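Local coordinates for protein Xcc_ctr_pt (Xanthomonas campestris pv. campestris, PDB 6NJW) that probably cleaves nucleic acid by a two-metal mechanism, being the Toprim-containing C-terminal region of a class 2 OLD family nuclease, at residues A[103-108]-A[123-128]; A[66-71]-A[75-80]; A[23-28]-A[62-67]; A[49-54]-A[215-220]; A[201-204]-A[210-213]. All blocks are in the same frame, centred on the assembly; numbering follows the deposited sequence.

Contact 1. Residues A[103-108]-A[123-128]; sequences VIEGGV and EQYGYF
Ile-104 meets two tyrosines through different branches. The methyl CG2 lies over one face of the Tyr-125 ring, 4.0 Å from the centroid of that ring and only 14° off its normal, which meets the criteria for a CH-pi contact. The same CG2 is 4.0 Å from CE2 of Tyr-127. With CG1 anti to the backbone N (chi1 -161°), the longer branch runs on to bring CD1 within 3.7 Å of Tyr-127 OH. At the rim of the Tyr-125 ring, in its plane, Glu-105 OE2 accepts a hydrogen bond from Tyr-125 OH; the modelled 2.3 Å is too short to trust as a length. The carboxylate stands nearly upright to the ring, the two planes being 80° apart. Both tyrosines lie where the chain passes from helix 115-123 into strand 127-130, an outermost strand of the parallel Toprim sheet within this chain. A Schellman motif makes this turn: Gly-126, at positive phi, is its C-prime residue, with Gly-126 N bonded to Glu-123 O at 3.1 Å and Tyr-127 N bonded to Ala-122 O. Within the same turn, CB of Tyr-125 rests over one face of the Tyr-127 ring, offset toward its rim. Further out, His-77 NE2 is hydrogen-bonded to Tyr-127 OH, and His-110 NE2 to the other carboxylate oxygen of Glu-105, OE1.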
# COMPACT_ATOMS: atom_id res chain seq x y z
N VAL A 103 2.45 18.01 10.43
CA VAL A 103 3.85 17.73 10.75
C VAL A 103 4.76 18.10 9.59
O VAL A 103 5.73 18.86 9.75
CB VAL A 103 4.01 16.24 11.13
CG1 VAL A 103 5.47 15.90 11.38
CG2 VAL A 103 3.13 15.88 12.34
N ILE A 104 4.48 17.57 8.39
CA ILE A 104 5.43 17.76 7.29
C ILE A 104 5.34 19.17 6.70
O ILE A 104 6.29 19.61 6.03
CB ILE A 104 5.20 16.70 6.20
CG1 ILE A 104 6.44 16.58 5.30
CG2 ILE A 104 3.98 17.05 5.35
CD1 ILE A 104 7.55 15.74 5.90
N GLU A 105 4.26 19.89 6.95
CA GLU A 105 4.08 21.25 6.45
C GLU A 105 3.60 22.13 7.62
O GLU A 105 2.54 22.74 7.59
CB GLU A 105 3.09 21.26 5.27
CG GLU A 105 3.07 22.52 4.44
CD GLU A 105 2.05 22.45 3.30
OE1 GLU A 105 0.83 22.53 3.58
OE2 GLU A 105 2.47 22.31 2.12
N GLY A 106 4.40 22.14 8.68
CA GLY A 106 4.06 22.87 9.89
C GLY A 106 4.75 24.22 9.89
O GLY A 106 5.87 24.35 9.41
N GLY A 107 4.05 25.22 10.42
CA GLY A 107 2.68 25.08 10.85
C GLY A 107 1.79 25.91 9.95
O GLY A 107 1.62 27.12 10.14
N VAL A 108 1.25 25.27 8.93
CA VAL A 108 0.31 25.88 8.00
C VAL A 108 -1.07 25.34 8.34
O VAL A 108 -1.19 24.18 8.76
CB VAL A 108 0.70 25.59 6.54
CG1 VAL A 108 -0.36 26.09 5.56
CG2 VAL A 108 2.06 26.20 6.23
N GLU A 123 -0.23 14.50 -2.07
CA GLU A 123 0.59 13.84 -3.09
C GLU A 123 1.93 14.54 -3.28
O GLU A 123 2.91 13.89 -3.67
CB GLU A 123 -0.15 13.77 -4.43
CG GLU A 123 -1.33 12.80 -4.37
CD GLU A 123 -1.88 12.41 -5.74
OE1 GLU A 123 -1.42 12.95 -6.77
OE2 GLU A 123 -2.78 11.55 -5.79
N GLN A 124 1.99 15.85 -3.04
CA GLN A 124 3.25 16.57 -3.18
C GLN A 124 4.31 16.04 -2.23
O GLN A 124 5.51 16.09 -2.53
CB GLN A 124 3.02 18.06 -2.94
CG GLN A 124 2.24 18.77 -4.02
CD GLN A 124 2.29 20.26 -3.82
OE1 GLN A 124 3.30 20.91 -4.09
NE2 GLN A 124 1.22 20.82 -3.29
N TYR A 125 3.90 15.51 -1.08
CA TYR A 125 4.83 15.00 -0.09
C TYR A 125 4.99 13.49 -0.19
O TYR A 125 5.56 12.88 0.72
CB TYR A 125 4.37 15.41 1.31
CG TYR A 125 4.39 16.92 1.46
CD1 TYR A 125 5.58 17.60 1.65
CD2 TYR A 125 3.22 17.66 1.34
CE1 TYR A 125 5.60 18.98 1.75
CE2 TYR A 125 3.24 19.04 1.44
CZ TYR A 125 4.43 19.69 1.65
OH TYR A 125 4.43 21.07 1.75
N GLY A 126 4.49 12.88 -1.26
CA GLY A 126 4.59 11.43 -1.40
C GLY A 126 3.58 10.62 -0.63
O GLY A 126 3.83 9.45 -0.35
N TYR A 127 2.43 11.19 -0.30
CA TYR A 127 1.39 10.49 0.45
C TYR A 127 0.24 10.22 -0.50
O TYR A 127 -0.36 11.16 -1.02
CB TYR A 127 0.92 11.32 1.65
CG TYR A 127 2.03 11.78 2.61
CD1 TYR A 127 3.25 11.11 2.69
CD2 TYR A 127 1.83 12.90 3.44
CE1 TYR A 127 4.25 11.53 3.59
CE2 TYR A 127 2.82 13.34 4.32
CZ TYR A 127 4.02 12.65 4.40
OH TYR A 127 4.99 13.08 5.29
N PHE A 128 -0.09 8.94 -0.72
CA PHE A 128 -0.97 8.57 -1.82
C PHE A 128 -2.13 7.73 -1.29
O PHE A 128 -1.94 6.88 -0.42
CB PHE A 128 -0.21 7.79 -2.92
CG PHE A 128 0.80 8.63 -3.65
CD1 PHE A 128 0.41 9.50 -4.65
CD2 PHE A 128 2.13 8.57 -3.30
CE1 PHE A 128 1.34 10.31 -5.30
CE2 PHE A 128 3.07 9.37 -3.93
CZ PHE A 128 2.69 10.24 -4.93

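Contact 2. Residues A[66-71]-A[75-80]; sequences KLLGPE and IPHVIL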
# COMPACT_ATOMS: atom_id res chain seq x y z
N LYS A 66 6.37 12.01 12.22
CA LYS A 66 7.20 12.76 13.17
C LYS A 66 8.62 12.20 13.22
O LYS A 66 9.59 12.96 13.21
CB LYS A 66 6.55 12.74 14.56
CG LYS A 66 5.33 13.66 14.69
CD LYS A 66 4.65 13.48 16.06
CE LYS A 66 3.53 14.48 16.30
NZ LYS A 66 2.95 14.29 17.67
N LEU A 67 8.75 10.88 13.26
CA LEU A 67 10.09 10.29 13.32
C LEU A 67 10.92 10.61 12.07
O LEU A 67 12.12 10.90 12.17
CB LEU A 67 9.98 8.78 13.50
CG LEU A 67 11.29 8.00 13.38
CD1 LEU A 67 12.25 8.38 14.52
CD2 LEU A 67 11.00 6.49 13.38
N LEU A 68 10.29 10.57 10.90
CA LEU A 68 11.01 10.72 9.63
C LEU A 68 11.01 12.14 9.08
O LEU A 68 11.79 12.43 8.17
CB LEU A 68 10.42 9.76 8.58
CG LEU A 68 10.25 8.31 9.05
CD1 LEU A 68 9.36 7.51 8.09
CD2 LEU A 68 11.60 7.62 9.21
N GLY A 69 10.20 13.04 9.62
CA GLY A 69 10.10 14.39 9.13
C GLY A 69 11.27 15.28 9.52
O GLY A 69 12.24 14.84 10.13
N PRO A 70 11.18 16.55 9.16
CA PRO A 70 12.35 17.43 9.35
C PRO A 70 12.67 17.72 10.80
O PRO A 70 13.81 18.09 11.09
CB PRO A 70 11.96 18.72 8.60
CG PRO A 70 10.46 18.69 8.52
CD PRO A 70 10.09 17.22 8.42
N GLU A 71 11.73 17.57 11.72
CA GLU A 71 12.05 17.74 13.13
C GLU A 71 12.48 16.44 13.79
O GLU A 71 12.74 16.42 15.00
CB GLU A 71 10.85 18.34 13.87
CG GLU A 71 10.55 19.79 13.48
CD GLU A 71 11.71 20.73 13.80
OE1 GLU A 71 12.22 20.73 14.95
OE2 GLU A 71 12.11 21.49 12.90
N ILE A 75 14.22 11.73 6.95
CA ILE A 75 14.43 10.61 6.04
C ILE A 75 13.33 10.66 4.98
O ILE A 75 12.15 10.79 5.33
CB ILE A 75 14.40 9.26 6.80
CG1 ILE A 75 15.62 9.12 7.72
CG2 ILE A 75 14.33 8.07 5.87
CD1 ILE A 75 15.57 7.86 8.55
N PRO A 76 13.67 10.55 3.69
CA PRO A 76 12.62 10.49 2.67
C PRO A 76 11.66 9.33 2.92
O PRO A 76 12.07 8.21 3.23
CB PRO A 76 13.40 10.29 1.36
CG PRO A 76 14.82 10.68 1.67
CD PRO A 76 15.03 10.43 3.13
N HIS A 77 10.36 9.60 2.79
CA HIS A 77 9.38 8.56 3.03
C HIS A 77 8.13 8.84 2.21
O HIS A 77 7.92 9.96 1.74
CB HIS A 77 9.02 8.46 4.52
CG HIS A 77 8.43 9.72 5.05
ND1 HIS A 77 9.21 10.81 5.40
CD2 HIS A 77 7.14 10.11 5.22
CE1 HIS A 77 8.42 11.80 5.79
NE2 HIS A 77 7.16 11.40 5.69
N VAL A 78 7.31 7.81 2.05
CA VAL A 78 6.04 7.92 1.35
C VAL A 78 4.98 7.24 2.21
O VAL A 78 5.28 6.50 3.13
CB VAL A 78 6.10 7.29 -0.06
CG1 VAL A 78 7.06 8.08 -0.94
CG2 VAL A 78 6.54 5.82 0.03
N ILE A 79 3.71 7.48 1.88
CA ILE A 79 2.59 6.85 2.58
C ILE A 79 1.65 6.23 1.55
O ILE A 79 1.36 6.84 0.52
CB ILE A 79 1.82 7.86 3.46
CG1 ILE A 79 2.60 8.17 4.74
CG2 ILE A 79 0.41 7.35 3.79
CD1 ILE A 79 2.06 9.39 5.50
N LEU A 80 1.15 5.04 1.86
CA LEU A 80 0.09 4.37 1.10
C LEU A 80 -1.06 4.13 2.07
O LEU A 80 -0.89 3.43 3.07
CB LEU A 80 0.58 3.04 0.52
CG LEU A 80 1.68 3.21 -0.53
CD1 LEU A 80 2.41 1.90 -0.82
CD2 LEU A 80 1.00 3.71 -1.77
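Leu-68 fills the tight part of this contact, meeting Ile-75 with its backbone O and His-77 with CB and CD1. Ile-75 N donates to Leu-68 O at 2.8 Å, with an N-H...O angle of 150° and the donor in the carbonyl plane on a lone pair. Beside this bond Leu-68 CB lies 3.6 Å from ND1 of His-77, while Leu-68 CD1 reaches CB of the same histidine at 3.7 Å. Two bonds fix the rotation of the imidazole: ND1 of His-77 donates to the carbonyl O of Ile-75, two residues back, at 2.9 Å and 177°, with that oxygen in the ring plane, and NE2 is hydrogen-bonded to Tyr-127 OH. The buried ring thus has partners for both nitrogens. The side-chain packing is looser at the partly exposed Ile-75; there CD2 of Leu-68 and CD1 of Ile-75 are 4.0 Å apart. Beyond Gly-69 the chain turns out to the surface through Pro-70 and Glu-71, both exposed. A short loop here leads from helix 62-68 into strand 77-82, closing the second half of a beta-alpha-beta crossover from strand 51-55 that passes over strand 22-26, as expected of the Rossmann-like Toprim fold.

Contact 3. Residues A[23-28]-A[62-67]; sequences VILVEG and TPYVKL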
# COMPACT_ATOMS: atom_id res chain seq x y z
N VAL A 23 11.88 5.20 3.52
CA VAL A 23 10.88 4.38 4.19
C VAL A 23 9.55 4.47 3.45
O VAL A 23 9.10 5.57 3.13
CB VAL A 23 10.66 4.78 5.66
CG1 VAL A 23 9.63 3.83 6.29
CG2 VAL A 23 11.96 4.70 6.43
N ILE A 24 8.93 3.33 3.18
CA ILE A 24 7.58 3.25 2.65
C ILE A 24 6.64 2.86 3.79
O ILE A 24 6.73 1.74 4.30
CB ILE A 24 7.49 2.22 1.51
CG1 ILE A 24 8.34 2.66 0.31
CG2 ILE A 24 6.02 2.00 1.13
CD1 ILE A 24 8.69 1.46 -0.63
N LEU A 25 5.72 3.75 4.14
CA LEU A 25 4.79 3.52 5.25
C LEU A 25 3.48 2.99 4.70
O LEU A 25 2.88 3.61 3.81
CB LEU A 25 4.54 4.82 6.03
CG LEU A 25 5.76 5.42 6.71
CD1 LEU A 25 5.39 6.82 7.25
CD2 LEU A 25 6.21 4.48 7.82
N VAL A 26 3.03 1.84 5.23
CA VAL A 26 1.83 1.16 4.78
C VAL A 26 0.98 0.80 6.00
O VAL A 26 1.46 0.81 7.14
CB VAL A 26 2.17 -0.11 3.96
CG1 VAL A 26 3.09 0.28 2.75
CG2 VAL A 26 2.83 -1.14 4.82
N GLU A 27 -0.29 0.47 5.76
CA GLU A 27 -1.22 0.26 6.87
C GLU A 27 -1.05 -1.11 7.52
O GLU A 27 -1.17 -1.23 8.75
CB GLU A 27 -2.66 0.42 6.39
CG GLU A 27 -3.05 1.86 6.04
CD GLU A 27 -4.51 1.94 5.63
OE1 GLU A 27 -5.25 0.96 5.86
OE2 GLU A 27 -4.93 2.98 5.08
N GLY A 28 -0.82 -2.16 6.74
CA GLY A 28 -0.83 -3.48 7.32
C GLY A 28 0.02 -4.51 6.60
O GLY A 28 0.87 -4.18 5.76
N THR A 62 0.84 9.40 11.93
CA THR A 62 1.47 10.59 12.49
C THR A 62 2.76 10.32 13.27
O THR A 62 3.74 11.06 13.07
CB THR A 62 0.44 11.34 13.36
OG1 THR A 62 -0.74 11.53 12.57
CG2 THR A 62 0.98 12.69 13.76
N PRO A 63 2.84 9.32 14.16
CA PRO A 63 4.11 9.10 14.88
C PRO A 63 5.27 8.79 13.96
O PRO A 63 6.40 9.18 14.24
CB PRO A 63 3.80 7.92 15.80
CG PRO A 63 2.31 7.95 15.95
CD PRO A 63 1.79 8.40 14.63
N TYR A 64 5.01 8.09 12.85
CA TYR A 64 6.08 7.78 11.90
C TYR A 64 6.50 8.99 11.09
O TYR A 64 7.69 9.15 10.78
CB TYR A 64 5.63 6.65 10.98
CG TYR A 64 5.52 5.37 11.74
CD1 TYR A 64 4.36 5.06 12.45
CD2 TYR A 64 6.58 4.48 11.79
CE1 TYR A 64 4.25 3.88 13.17
CE2 TYR A 64 6.49 3.30 12.52
CZ TYR A 64 5.32 3.01 13.20
OH TYR A 64 5.22 1.84 13.91
N VAL A 65 5.55 9.84 10.69
CA VAL A 65 5.94 11.06 10.00
C VAL A 65 6.73 11.98 10.93
O VAL A 65 7.68 12.66 10.50
CB VAL A 65 4.70 11.76 9.40
CG1 VAL A 65 5.06 13.11 8.82
CG2 VAL A 65 4.09 10.87 8.33
N LYS A 66 6.37 12.01 12.22
CA LYS A 66 7.20 12.76 13.17
C LYS A 66 8.62 12.20 13.22
O LYS A 66 9.59 12.96 13.21
CB LYS A 66 6.55 12.74 14.56
CG LYS A 66 5.33 13.66 14.69
CD LYS A 66 4.65 13.48 16.06
CE LYS A 66 3.53 14.48 16.30
NZ LYS A 66 2.95 14.29 17.67
N LEU A 67 8.75 10.88 13.26
CA LEU A 67 10.09 10.29 13.32
C LEU A 67 10.92 10.61 12.07
O LEU A 67 12.12 10.90 12.17
CB LEU A 67 9.98 8.78 13.50
CG LEU A 67 11.29 8.00 13.38
CD1 LEU A 67 12.25 8.38 14.52
CD2 LEU A 67 11.00 6.49 13.38
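Leu-25 supplies the larger share of the surface buried here, and both of its methyls press on the root of the Tyr-64 side chain. CD1 of Leu-25 comes to 3.7 Å from Tyr-64 CB, and CD2 stands 3.9 Å from that same CB, so the tyrosine methylene is held by the leucine fork. CD2 of Leu-25 also approaches the near end of the ring, 4.0 Å from Tyr-64 CD2. Leucine and tyrosine lie at a slant to each other, and the evidence supports plain apolar packing; no hydrogen bond joins the two segments. Tyr-64 has CG anti to its own carbonyl carbon (chi1 -69°), which takes the ring past the leucine methyls toward Cys-54 and Val-56. Val-65, the next residue on the helix, takes a smaller part: its CG2 lies 4.4 Å from Leu-25 CD1. One strand residue is therefore met by two consecutive helix residues. Glu-27, two positions further along the chain, binds magnesium in another crystal structure of this protein but carries none in this model; its OE2 is hydrogen-bonded to Thr-81 OG1 and Asp-82 N. Leu-25 itself is set back from the metal, its side chain about 10 Å from the bound magnesium. Helix 62-68 rests on one face of the parallel sheet, with Leu-25 packing between Cys-54 of strand 51-55 and Ile-79 of strand 77-82, and with helix 93-104 alongside, where Val-100 and Val-103 touch Val-65.

Contact 4. Residues A[49-54]-A[215-220]; sequences LGITVC and EHIRDA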
# COMPACT_ATOMS: atom_id res chain seq x y z
N LEU A 49 18.39 -0.24 -2.86
CA LEU A 49 18.29 1.20 -2.66
C LEU A 49 18.26 1.62 -1.20
O LEU A 49 18.17 2.82 -0.92
CB LEU A 49 17.02 1.74 -3.35
CG LEU A 49 17.03 1.79 -4.89
CD1 LEU A 49 15.61 1.96 -5.48
CD2 LEU A 49 17.94 2.88 -5.37
N GLY A 50 18.29 0.69 -0.26
CA GLY A 50 18.20 1.07 1.14
C GLY A 50 16.83 1.54 1.59
O GLY A 50 16.74 2.34 2.53
N ILE A 51 15.76 1.09 0.93
CA ILE A 51 14.40 1.49 1.29
C ILE A 51 13.75 0.36 2.07
O ILE A 51 13.76 -0.79 1.62
CB ILE A 51 13.57 1.85 0.05
CG1 ILE A 51 14.18 3.07 -0.63
CG2 ILE A 51 12.12 2.16 0.43
CD1 ILE A 51 13.76 3.26 -2.06
N THR A 52 13.22 0.68 3.25
CA THR A 52 12.52 -0.27 4.11
C THR A 52 11.02 -0.03 4.04
O THR A 52 10.57 1.12 3.96
CB THR A 52 12.97 -0.13 5.58
OG1 THR A 52 14.39 -0.09 5.65
CG2 THR A 52 12.48 -1.30 6.40
N VAL A 53 10.24 -1.12 4.05
CA VAL A 53 8.78 -1.05 4.10
C VAL A 53 8.36 -1.27 5.54
O VAL A 53 8.73 -2.27 6.17
CB VAL A 53 8.14 -2.10 3.18
CG1 VAL A 53 6.63 -1.96 3.18
CG2 VAL A 53 8.65 -1.92 1.75
N CYS A 54 7.57 -0.34 6.07
CA CYS A 54 7.21 -0.34 7.48
C CYS A 54 5.69 -0.27 7.60
O CYS A 54 5.07 0.67 7.09
CB CYS A 54 7.90 0.82 8.20
SG CYS A 54 7.22 1.16 9.84
N GLU A 215 7.62 5.17 -7.25
CA GLU A 215 8.36 6.11 -8.08
C GLU A 215 8.75 7.36 -7.29
O GLU A 215 9.83 7.92 -7.48
CB GLU A 215 7.53 6.48 -9.31
CG GLU A 215 7.26 5.26 -10.23
CD GLU A 215 6.45 5.61 -11.49
OE1 GLU A 215 5.67 6.58 -11.45
OE2 GLU A 215 6.59 4.90 -12.50
N HIS A 216 7.88 7.80 -6.37
CA HIS A 216 8.20 8.98 -5.57
C HIS A 216 9.43 8.72 -4.70
O HIS A 216 10.35 9.54 -4.67
CB HIS A 216 7.00 9.37 -4.69
CG HIS A 216 7.20 10.66 -3.96
ND1 HIS A 216 6.68 11.86 -4.40
CD2 HIS A 216 7.90 10.95 -2.83
CE1 HIS A 216 7.04 12.83 -3.57
NE2 HIS A 216 7.78 12.30 -2.61
N ILE A 217 9.46 7.58 -3.99
CA ILE A 217 10.57 7.33 -3.07
C ILE A 217 11.84 7.00 -3.85
O ILE A 217 12.95 7.39 -3.46
CB ILE A 217 10.22 6.24 -2.05
CG1 ILE A 217 11.28 6.16 -0.94
CG2 ILE A 217 10.07 4.87 -2.67
CD1 ILE A 217 11.39 7.46 -0.14
N ARG A 218 11.70 6.28 -4.97
CA ARG A 218 12.84 6.02 -5.84
C ARG A 218 13.44 7.33 -6.35
O ARG A 218 14.67 7.52 -6.34
CB ARG A 218 12.40 5.12 -7.00
CG ARG A 218 13.51 4.66 -7.97
CD ARG A 218 13.88 5.68 -9.08
NE ARG A 218 12.74 6.39 -9.67
CZ ARG A 218 11.90 5.85 -10.54
NH1 ARG A 218 12.07 4.58 -10.91
NH2 ARG A 218 10.90 6.56 -11.03
N ASP A 219 12.59 8.25 -6.79
CA ASP A 219 13.07 9.53 -7.28
C ASP A 219 13.85 10.28 -6.21
O ASP A 219 14.94 10.81 -6.47
CB ASP A 219 11.91 10.39 -7.78
CG ASP A 219 11.40 9.96 -9.15
OD1 ASP A 219 11.91 8.96 -9.71
OD2 ASP A 219 10.48 10.63 -9.66
N ALA A 220 13.32 10.31 -4.98
CA ALA A 220 13.98 11.04 -3.91
C ALA A 220 15.36 10.47 -3.60
O ALA A 220 16.32 11.21 -3.37
CB ALA A 220 13.11 11.02 -2.65
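Ile-51 and Ile-217 join strand 51-55 of the parallel Toprim sheet to helix 208-226, which packs on the face away from helix 62-68. The apolar contact is made by methyl and methylene groups: Ile-51 CD1 lies 4.0 Å from Ile-217 CG1 and 4.1 Å from Ile-217 CG2, so a single methyl meets both branches of the helix residue. The two side chains run antiparallel to each other, side by side. Ile-217 has its CG1 anti to the backbone N (chi1 -170°), which leaves CG2 between the N and the carbonyl carbon and lets both branches face the strand. Ile-217 also touches Val-78 on this sheet face and Pro-76 in the loop before it, and Ile-51 touches Ile-24. A second, looser apolar contact lies nearer the surface, where Leu-49 CD1 is 4.2 Å from the methylene CG of Arg-218. Only the aliphatic base of that arginine takes part, since its charged end leads away from the strand. The polar interaction is thus local to the helix. The guanidinium grips its neighbour side-on, with both donors on one oxygen close to the guanidinium plane: Arg-218 NE reaches Asp-219 OD1 at 2.7 Å in a salt bridge, and Arg-218 NH2 reaches the same OD1 at 2.9 Å.

Contact 5. Residues A[201-204]-A[210-213]; sequences VSED and IRSA
Glu-203 and Arg-211 alone bridge the two segments, at the surface, while the helix residues on either side of the arginine pack on other parts of the fold. Ile-210, first in the second segment, turns inward and packs on Val-35 of helix 29-41. Arg-211 then points its side chain toward the 201-204 loop. It starts extended, with CG anti to the backbone N, and bends at chi3 (-53°), which carries NH2 to Glu-203. There NH2 of Arg-211 lies 3.2 Å from the backbone O of Glu-203, with that oxygen at the edge of the guanidinium and near its plane. The charged partner is more remote: Glu-203 OE2 is 3.9 Å from Arg-211 NH2, a long salt bridge that is probably weak. Glu-203 CG is equally distant from NH2, also at the guanidinium edge. The carboxylate and guanidinium planes are 69° apart, so the two groups do not pair side by side. A bend at chi2 (-91°) in Glu-203 brings the carboxylate round toward the arginine. Leu-42 touches both residues, and Cys-206 touches Arg-211. Ser-212 follows, turned to Phe-128. Ala-213 ends the segment and is buried against Val-78, Leu-80 and Phe-128. The contact spans the link between helices 190-197 and 208-226: on the loop side Val-201 packs on Ile-34, Ala-37 and Phe-38 of helix 29-41, while on the other side helix 208-226 lies against strands 77-82 and 127-130.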
# COMPACT_ATOMS: atom_id res chain seq x y z
N VAL A 201 2.16 -11.35 -8.96
CA VAL A 201 1.92 -9.99 -9.40
C VAL A 201 2.85 -9.68 -10.58
O VAL A 201 3.92 -10.27 -10.73
CB VAL A 201 2.11 -8.98 -8.25
CG1 VAL A 201 1.33 -9.47 -6.98
CG2 VAL A 201 3.57 -8.80 -7.93
N SER A 202 2.39 -8.80 -11.45
CA SER A 202 3.12 -8.43 -12.65
C SER A 202 3.00 -6.93 -12.81
O SER A 202 2.15 -6.29 -12.18
CB SER A 202 2.57 -9.15 -13.89
OG SER A 202 1.24 -8.71 -14.15
N GLU A 203 3.86 -6.37 -13.66
CA GLU A 203 3.89 -4.91 -13.80
C GLU A 203 2.54 -4.36 -14.23
O GLU A 203 2.10 -3.32 -13.73
CB GLU A 203 4.99 -4.50 -14.79
CG GLU A 203 4.80 -3.12 -15.42
CD GLU A 203 4.01 -3.17 -16.71
OE1 GLU A 203 4.06 -4.21 -17.40
OE2 GLU A 203 3.34 -2.17 -17.03
N ASP A 204 1.85 -5.05 -15.14
CA ASP A 204 0.64 -4.47 -15.72
C ASP A 204 -0.56 -4.45 -14.77
O ASP A 204 -1.54 -3.75 -15.07
CB ASP A 204 0.26 -5.20 -17.02
CG ASP A 204 0.00 -6.68 -16.82
OD1 ASP A 204 0.82 -7.33 -16.14
OD2 ASP A 204 -1.02 -7.19 -17.34
N ILE A 210 0.22 2.56 -5.73
CA ILE A 210 1.46 1.88 -5.36
C ILE A 210 2.58 2.28 -6.32
O ILE A 210 3.71 2.56 -5.89
CB ILE A 210 1.24 0.36 -5.33
CG1 ILE A 210 0.34 -0.03 -4.14
CG2 ILE A 210 2.56 -0.40 -5.28
CD1 ILE A 210 0.10 -1.53 -4.02
N ARG A 211 2.31 2.30 -7.62
CA ARG A 211 3.32 2.77 -8.57
C ARG A 211 3.75 4.21 -8.25
O ARG A 211 4.94 4.54 -8.29
CB ARG A 211 2.80 2.68 -10.00
CG ARG A 211 3.82 3.18 -11.04
CD ARG A 211 3.25 3.20 -12.47
NE ARG A 211 2.68 1.91 -12.83
CZ ARG A 211 3.36 0.96 -13.45
NH1 ARG A 211 4.62 1.17 -13.77
NH2 ARG A 211 2.78 -0.20 -13.76
N SER A 212 2.79 5.06 -7.92
CA SER A 212 3.10 6.45 -7.58
C SER A 212 4.02 6.54 -6.38
O SER A 212 4.99 7.31 -6.38
CB SER A 212 1.80 7.21 -7.31
OG SER A 212 1.14 7.53 -8.53
N ALA A 213 3.74 5.75 -5.33
CA ALA A 213 4.56 5.84 -4.14
C ALA A 213 5.94 5.28 -4.39
O ALA A 213 6.93 5.83 -3.92
CB ALA A 213 3.91 5.10 -2.97

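In the fold
From the N terminus, contact 3 opens on strand 22-26 and closes on helix 62-68, bringing that helix to one sheet face. Before it closes, contact 4 opens on strand 51-55, so the two cross. Contact 2 starts where contact 3 ends, sharing Lys-66 and Leu-67, and makes a short closure into strand 77-82. Contact 1 follows in series, joining the end of helix 93-104 to strand 127-130; Tyr-127 and His-77 link it to contact 2. Contact 5 then closes the turn into helix 208-226. One turn later contact 4 shuts on that helix, so its long span encloses contacts 2, 1 and 5 and brings the C-terminal helix back to the Toprim sheet.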